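Local coordinates for Alpha/beta hydrolase fold protein (Chitinophaga pinensis, PDB 4PW0), which is probably a serine hydrolase of the alpha/beta hydrolase fold, its natural substrate not established, at residues Asn51-Arg64 and Phe265-Glu277. Numbering follows the deposited sequence.
Sequences NWDPLITNGLSKGR and FYQYPELFVSQTE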
loop_
_atom_site.group_PDB
_atom_site.type_symbol
_atom_site.label_atom_id
_atom_site.label_comp_id
_atom_site.label_asym_id
_atom_site.label_seq_id
_atom_site.Cartn_x
_atom_site.Cartn_y
_atom_site.Cartn_z
ATOM N N ASN A 51 11.843 14.502 16.820
ATOM C CA ASN A 51 10.723 14.597 15.851
ATOM C C ASN A 51 10.309 13.258 15.304
ATOM O O ASN A 51 9.307 13.140 14.592
ATOM C CB ASN A 51 11.101 15.548 14.737
ATOM C CG ASN A 51 11.172 16.979 15.229
ATOM O OD1 ASN A 51 12.235 17.513 15.590
ATOM N ND2 ASN A 51 9.986 17.610 15.322
ATOM N N TRP A 52 11.068 12.186 15.604
ATOM C CA TRP A 52 10.632 10.846 15.274
ATOM C C TRP A 52 9.437 10.435 16.131
ATOM O O TRP A 52 9.436 10.675 17.347
ATOM C CB TRP A 52 11.765 9.817 15.407
ATOM C CG TRP A 52 12.825 9.958 14.370
ATOM C CD1 TRP A 52 14.100 10.477 14.548
ATOM C CD2 TRP A 52 12.728 9.602 12.997
ATOM N NE1 TRP A 52 14.773 10.497 13.352
ATOM C CE2 TRP A 52 13.969 9.931 12.392
ATOM C CE3 TRP A 52 11.726 9.027 12.202
ATOM C CZ2 TRP A 52 14.196 9.767 11.024
ATOM C CZ3 TRP A 52 11.965 8.836 10.862
ATOM C CH2 TRP A 52 13.194 9.214 10.279
ATOM N N ASP A 53 8.472 9.767 15.517
ATOM C CA ASP A 53 7.266 9.319 16.202
ATOM C C ASP A 53 7.633 8.075 17.002
ATOM O O ASP A 53 8.046 7.066 16.429
ATOM C CB ASP A 53 6.234 8.978 15.139
ATOM C CG ASP A 53 4.883 8.598 15.672
ATOM O OD1 ASP A 53 4.717 8.319 16.901
ATOM O OD2 ASP A 53 3.949 8.605 14.815
ATOM N N PRO A 54 7.474 8.157 18.354
ATOM C CA PRO A 54 7.779 6.955 19.139
ATOM C C PRO A 54 6.974 5.717 18.781
ATOM O O PRO A 54 7.496 4.610 18.867
ATOM C CB PRO A 54 7.453 7.384 20.580
ATOM C CG PRO A 54 6.556 8.538 20.484
ATOM C CD PRO A 54 6.908 9.246 19.178
ATOM N N LEU A 55 5.743 5.869 18.277
ATOM C CA LEU A 55 5.043 4.670 17.841
ATOM C C LEU A 55 5.745 3.952 16.705
ATOM O O LEU A 55 5.741 2.732 16.605
ATOM C CB LEU A 55 3.606 4.972 17.415
ATOM C CG LEU A 55 2.559 4.991 18.474
ATOM C CD1 LEU A 55 1.185 5.258 17.933
ATOM C CD2 LEU A 55 2.551 3.697 19.276
ATOM N N ILE A 56 6.360 4.750 15.821
ATOM C CA ILE A 56 7.028 4.186 14.684
ATOM C C ILE A 56 8.385 3.621 15.054
ATOM O O ILE A 56 8.725 2.476 14.693
ATOM C CB ILE A 56 7.128 5.242 13.571
ATOM C CG1 ILE A 56 5.699 5.611 13.115
ATOM C CG2 ILE A 56 7.940 4.687 12.425
ATOM C CD1 ILE A 56 5.643 6.692 12.046
ATOM N N THR A 57 9.155 4.399 15.815
ATOM C CA THR A 57 10.471 3.887 16.167
ATOM C C THR A 57 10.392 2.729 17.175
ATOM O O THR A 57 11.147 1.767 17.016
ATOM C CB THR A 57 11.377 4.978 16.720
ATOM O OG1 THR A 57 10.794 5.550 17.893
ATOM C CG2 THR A 57 11.682 6.058 15.674
ATOM N N ASN A 58 9.448 2.785 18.112
ATOM C CA ASN A 58 9.235 1.627 18.976
ATOM C C ASN A 58 8.726 0.420 18.183
ATOM O O ASN A 58 9.178 -0.725 18.375
ATOM C CB ASN A 58 8.303 1.948 20.142
ATOM C CG ASN A 58 8.952 2.848 21.182
ATOM O OD1 ASN A 58 10.172 2.830 21.323
ATOM N ND2 ASN A 58 8.177 3.638 21.885
ATOM N N GLY A 59 7.757 0.655 17.297
ATOM C CA GLY A 59 7.214 -0.437 16.543
ATOM C C GLY A 59 8.212 -1.163 15.648
ATOM O O GLY A 59 8.258 -2.404 15.578
ATOM N N LEU A 60 9.043 -0.394 14.938
ATOM C CA LEU A 60 10.002 -0.997 14.061
ATOM C C LEU A 60 11.208 -1.585 14.815
ATOM O O LEU A 60 11.803 -2.535 14.319
ATOM C CB LEU A 60 10.465 -0.004 12.985
ATOM C CG LEU A 60 9.368 0.255 11.933
ATOM C CD1 LEU A 60 9.855 1.375 11.009
ATOM C CD2 LEU A 60 9.013 -1.000 11.173
ATOM N N SER A 61 11.529 -1.055 15.985
ATOM C CA SER A 61 12.667 -1.572 16.755
ATOM C C SER A 61 12.338 -2.851 17.524
ATOM O O SER A 61 13.246 -3.455 18.104
ATOM C CB SER A 61 13.237 -0.521 17.700
ATOM O OG SER A 61 12.360 -0.091 18.683
ATOM N N LYS A 62 11.079 -3.295 17.508
ATOM C CA LYS A 62 10.766 -4.613 18.042
ATOM C C LYS A 62 11.453 -5.745 17.275
ATOM O O LYS A 62 11.772 -6.807 17.834
ATOM C CB LYS A 62 9.253 -4.852 18.068
ATOM C CG LYS A 62 8.510 -3.945 19.009
ATOM C CD LYS A 62 9.031 -4.080 20.441
ATOM C CE LYS A 62 8.223 -3.262 21.427
ATOM N NZ LYS A 62 8.513 -1.806 21.259
ATOM N N GLY A 63 11.672 -5.534 16.000
ATOM C CA GLY A 63 12.172 -6.557 15.136
ATOM C C GLY A 63 13.540 -6.363 14.533
ATOM O O GLY A 63 13.971 -7.198 13.750
ATOM N N ARG A 64 14.195 -5.250 14.866
ATOM C CA ARG A 64 15.524 -4.934 14.363
ATOM C C ARG A 64 16.099 -3.803 15.180
ATOM O O ARG A 64 15.381 -3.046 15.840
ATOM C CB ARG A 64 15.488 -4.525 12.874
ATOM C CG ARG A 64 14.851 -3.157 12.628
ATOM C CD ARG A 64 13.843 -3.162 11.504
ATOM N NE ARG A 64 12.616 -3.820 11.872
ATOM C CZ ARG A 64 12.173 -4.983 11.365
ATOM N NH1 ARG A 64 12.852 -5.595 10.412
ATOM N NH2 ARG A 64 11.060 -5.512 11.825
ATOM N N PHE A 265 2.644 9.136 7.577
ATOM C CA PHE A 265 2.953 8.092 8.553
ATOM C C PHE A 265 2.720 8.533 10.006
ATOM O O PHE A 265 2.493 7.691 10.858
ATOM C CB PHE A 265 4.308 7.411 8.334
ATOM C CG PHE A 265 5.564 8.167 8.659
ATOM C CD1 PHE A 265 5.648 9.516 8.883
ATOM C CD2 PHE A 265 6.754 7.424 8.720
ATOM C CE1 PHE A 265 6.859 10.156 9.179
ATOM C CE2 PHE A 265 7.949 8.068 9.000
ATOM C CZ PHE A 265 8.007 9.405 9.249
ATOM N N TYR A 266 2.716 9.843 10.275
ATOM C CA TYR A 266 2.283 10.353 11.577
ATOM C C TYR A 266 0.796 10.194 11.736
ATOM O O TYR A 266 0.288 9.995 12.856
ATOM C CB TYR A 266 2.590 11.813 11.696
ATOM C CG TYR A 266 4.008 12.271 11.817
ATOM C CD1 TYR A 266 4.895 11.648 12.692
ATOM C CD2 TYR A 266 4.398 13.455 11.244
ATOM C CE1 TYR A 266 6.152 12.193 12.920
ATOM C CE2 TYR A 266 5.656 13.993 11.433
ATOM C CZ TYR A 266 6.534 13.356 12.306
ATOM O OH TYR A 266 7.777 13.938 12.518
ATOM N N GLN A 267 0.057 10.304 10.627
ATOM C CA GLN A 267 -1.396 10.171 10.690
ATOM C C GLN A 267 -1.828 8.754 10.972
ATOM O O GLN A 267 -2.821 8.536 11.698
ATOM C CB GLN A 267 -2.036 10.711 9.420
ATOM C CG GLN A 267 -3.561 10.701 9.499
ATOM C CD GLN A 267 -4.195 11.687 8.524
ATOM O OE1 GLN A 267 -3.637 12.725 8.212
ATOM N NE2 GLN A 267 -5.366 11.342 8.043
ATOM N N TYR A 268 -1.112 7.763 10.406
ATOM C CA TYR A 268 -1.450 6.363 10.543
ATOM C C TYR A 268 -0.193 5.554 10.928
ATOM O O TYR A 268 0.297 4.727 10.168
ATOM C CB TYR A 268 -2.025 5.803 9.244
ATOM C CG TYR A 268 -3.263 6.549 8.751
ATOM C CD1 TYR A 268 -4.478 6.449 9.407
ATOM C CD2 TYR A 268 -3.196 7.335 7.623
ATOM C CE1 TYR A 268 -5.582 7.148 8.937
ATOM C CE2 TYR A 268 -4.305 8.016 7.123
ATOM C CZ TYR A 268 -5.512 7.912 7.767
ATOM O OH TYR A 268 -6.645 8.585 7.315
ATOM N N PRO A 269 0.337 5.801 12.121
ATOM C CA PRO A 269 1.599 5.195 12.486
ATOM C C PRO A 269 1.532 3.680 12.636
ATOM O O PRO A 269 2.513 2.985 12.322
ATOM C CB PRO A 269 1.945 5.890 13.816
ATOM C CG PRO A 269 0.594 6.262 14.412
ATOM C CD PRO A 269 -0.178 6.708 13.173
ATOM N N GLU A 270 0.432 3.146 13.155
ATOM C CA GLU A 270 0.335 1.705 13.298
ATOM C C GLU A 270 0.172 0.966 11.952
ATOM O O GLU A 270 0.729 -0.122 11.732
ATOM C CB GLU A 270 -0.767 1.341 14.279
ATOM C CG GLU A 270 -0.404 1.785 15.683
ATOM C CD GLU A 270 -1.238 1.154 16.761
ATOM O OE1 GLU A 270 -2.458 0.996 16.573
ATOM O OE2 GLU A 270 -0.643 0.838 17.807
ATOM N N LEU A 271 -0.537 1.615 11.019
ATOM C CA LEU A 271 -0.631 1.094 9.661
ATOM C C LEU A 271 0.793 1.065 9.039
ATOM O O LEU A 271 1.215 0.082 8.429
ATOM C CB LEU A 271 -1.548 1.974 8.841
ATOM C CG LEU A 271 -1.689 1.703 7.358
ATOM C CD1 LEU A 271 -2.187 0.306 7.070
ATOM C CD2 LEU A 271 -2.596 2.762 6.707
ATOM N N PHE A 272 1.492 2.187 9.194
ATOM C CA PHE A 272 2.860 2.271 8.654
ATOM C C PHE A 272 3.763 1.180 9.220
ATOM O O PHE A 272 4.498 0.537 8.482
ATOM C CB PHE A 272 3.447 3.656 8.920
ATOM C CG PHE A 272 4.861 3.790 8.449
ATOM C CD1 PHE A 272 5.135 3.969 7.115
ATOM C CD2 PHE A 272 5.921 3.690 9.334
ATOM C CE1 PHE A 272 6.431 4.078 6.660
ATOM C CE2 PHE A 272 7.228 3.777 8.873
ATOM C CZ PHE A 272 7.497 3.973 7.543
ATOM N N VAL A 273 3.738 1.019 10.548
ATOM C CA VAL A 273 4.573 -0.029 11.165
ATOM C C VAL A 273 4.207 -1.401 10.632
ATOM O O VAL A 273 5.077 -2.203 10.286
ATOM C CB VAL A 273 4.472 0.024 12.690
ATOM C CG1 VAL A 273 5.098 -1.214 13.306
ATOM C CG2 VAL A 273 5.122 1.284 13.223
ATOM N N SER A 274 2.900 -1.693 10.547
ATOM C CA SER A 274 2.473 -3.001 10.056
ATOM C C SER A 274 2.982 -3.296 8.648
ATOM O O SER A 274 3.533 -4.370 8.343
ATOM C CB SER A 274 0.977 -3.104 10.093
ATOM O OG SER A 274 0.561 -4.360 9.566
ATOM N N GLN A 275 2.848 -2.289 7.803
ATOM C CA GLN A 275 3.297 -2.455 6.414
ATOM C C GLN A 275 4.803 -2.573 6.291
ATOM O O GLN A 275 5.309 -3.433 5.520
ATOM C CB GLN A 275 2.786 -1.301 5.567
ATOM C CG GLN A 275 1.304 -1.308 5.404
ATOM C CD GLN A 275 0.841 -0.299 4.387
ATOM O OE1 GLN A 275 1.477 0.700 4.159
ATOM N NE2 GLN A 275 -0.354 -0.583 3.806
ATOM N N THR A 276 5.516 -1.704 7.018
ATOM C CA THR A 276 6.978 -1.620 6.969
ATOM C C THR A 276 7.651 -2.851 7.583
ATOM O O THR A 276 8.663 -3.351 7.062
ATOM C CB THR A 276 7.475 -0.322 7.683
ATOM O OG1 THR A 276 6.909 0.800 7.027
ATOM C CG2 THR A 276 8.978 -0.199 7.596
ATOM N N GLU A 277 7.078 -3.346 8.683
ATOM C CA GLU A 277 7.622 -4.531 9.309
ATOM C C GLU A 277 7.550 -5.725 8.362
ATOM O O GLU A 277 8.532 -6.489 8.237
ATOM C CB GLU A 277 6.865 -4.779 10.622
ATOM C CG GLU A 277 7.180 -6.029 11.349
ATOM C CD GLU A 277 6.357 -5.990 12.622
ATOM O OE1 GLU A 277 5.106 -5.811 12.525
ATOM O OE2 GLU A 277 6.961 -6.049 13.700
HETATM O O HOH W 1 8.030 16.751 13.335
HETATM O O HOH W 2 9.270 -4.575 14.063
HETATM O O HOH W 3 5.895 -3.909 15.965
#
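I56, with CG1 anti to its carbonyl carbon (chi1 -64°) and the chain extended beyond, enters a hole formed by F265 of the short helix 264-267 and by P269, F272 and V273 of helix 269-277. CD1 comes over one face of the F265 ring in a CH-pi contact, 3.9 Å from I56 CD1 to the ring centroid; F265 CG, between its own backbone N and carbonyl carbon, turns that face to it. The other branch of I56, CG2, touches the edge of the F272 ring, while CG1 lies across P269. In return V273 fits between L55, I56, G59 and L60: its CG2 stands 3.7 Å from L55 O, and its CG1 reaches 3.9 Å from G59 CA, where the lack of a side chain lets the two helices come close. One turn on, L60, also a knob, packs crosswise on T276, with L60 CD2 3.7 Å from T276 CG2. At the N-terminal end Y266 OH donates to N51 O (2.7 Å), the donor tilted 21° from the carbonyl plane; a water joins the same hydroxyl to N51 ND2, and N51 OD1 accepts from T48 N. D53 caps helix 54-61 through OD1, which takes L55 N from above the carboxylate plane; its OD2 rests against P269 CB and forms a salt bridge with R183. At the far end two waters lie between G59 O and E277 OE2; one also accepts from R64 NH2 and has more acceptors around it than protons to give. R64 NE returns to L60 O, and NH1 pairs with D281. These reciprocal knobs-into-holes join helix 54-61 to the C-terminal helix 269-282 of the alpha/beta hydrolase fold, axes running the same way at 25°, 9.0 Å apart at closest approach. F265 lies on strand 127-133 of the mixed sheet, F272 and T276 on that strand and 226-231; L55 and P269 meet R183 of helix 171-184, and E270 packs on Y278 of the second subunit.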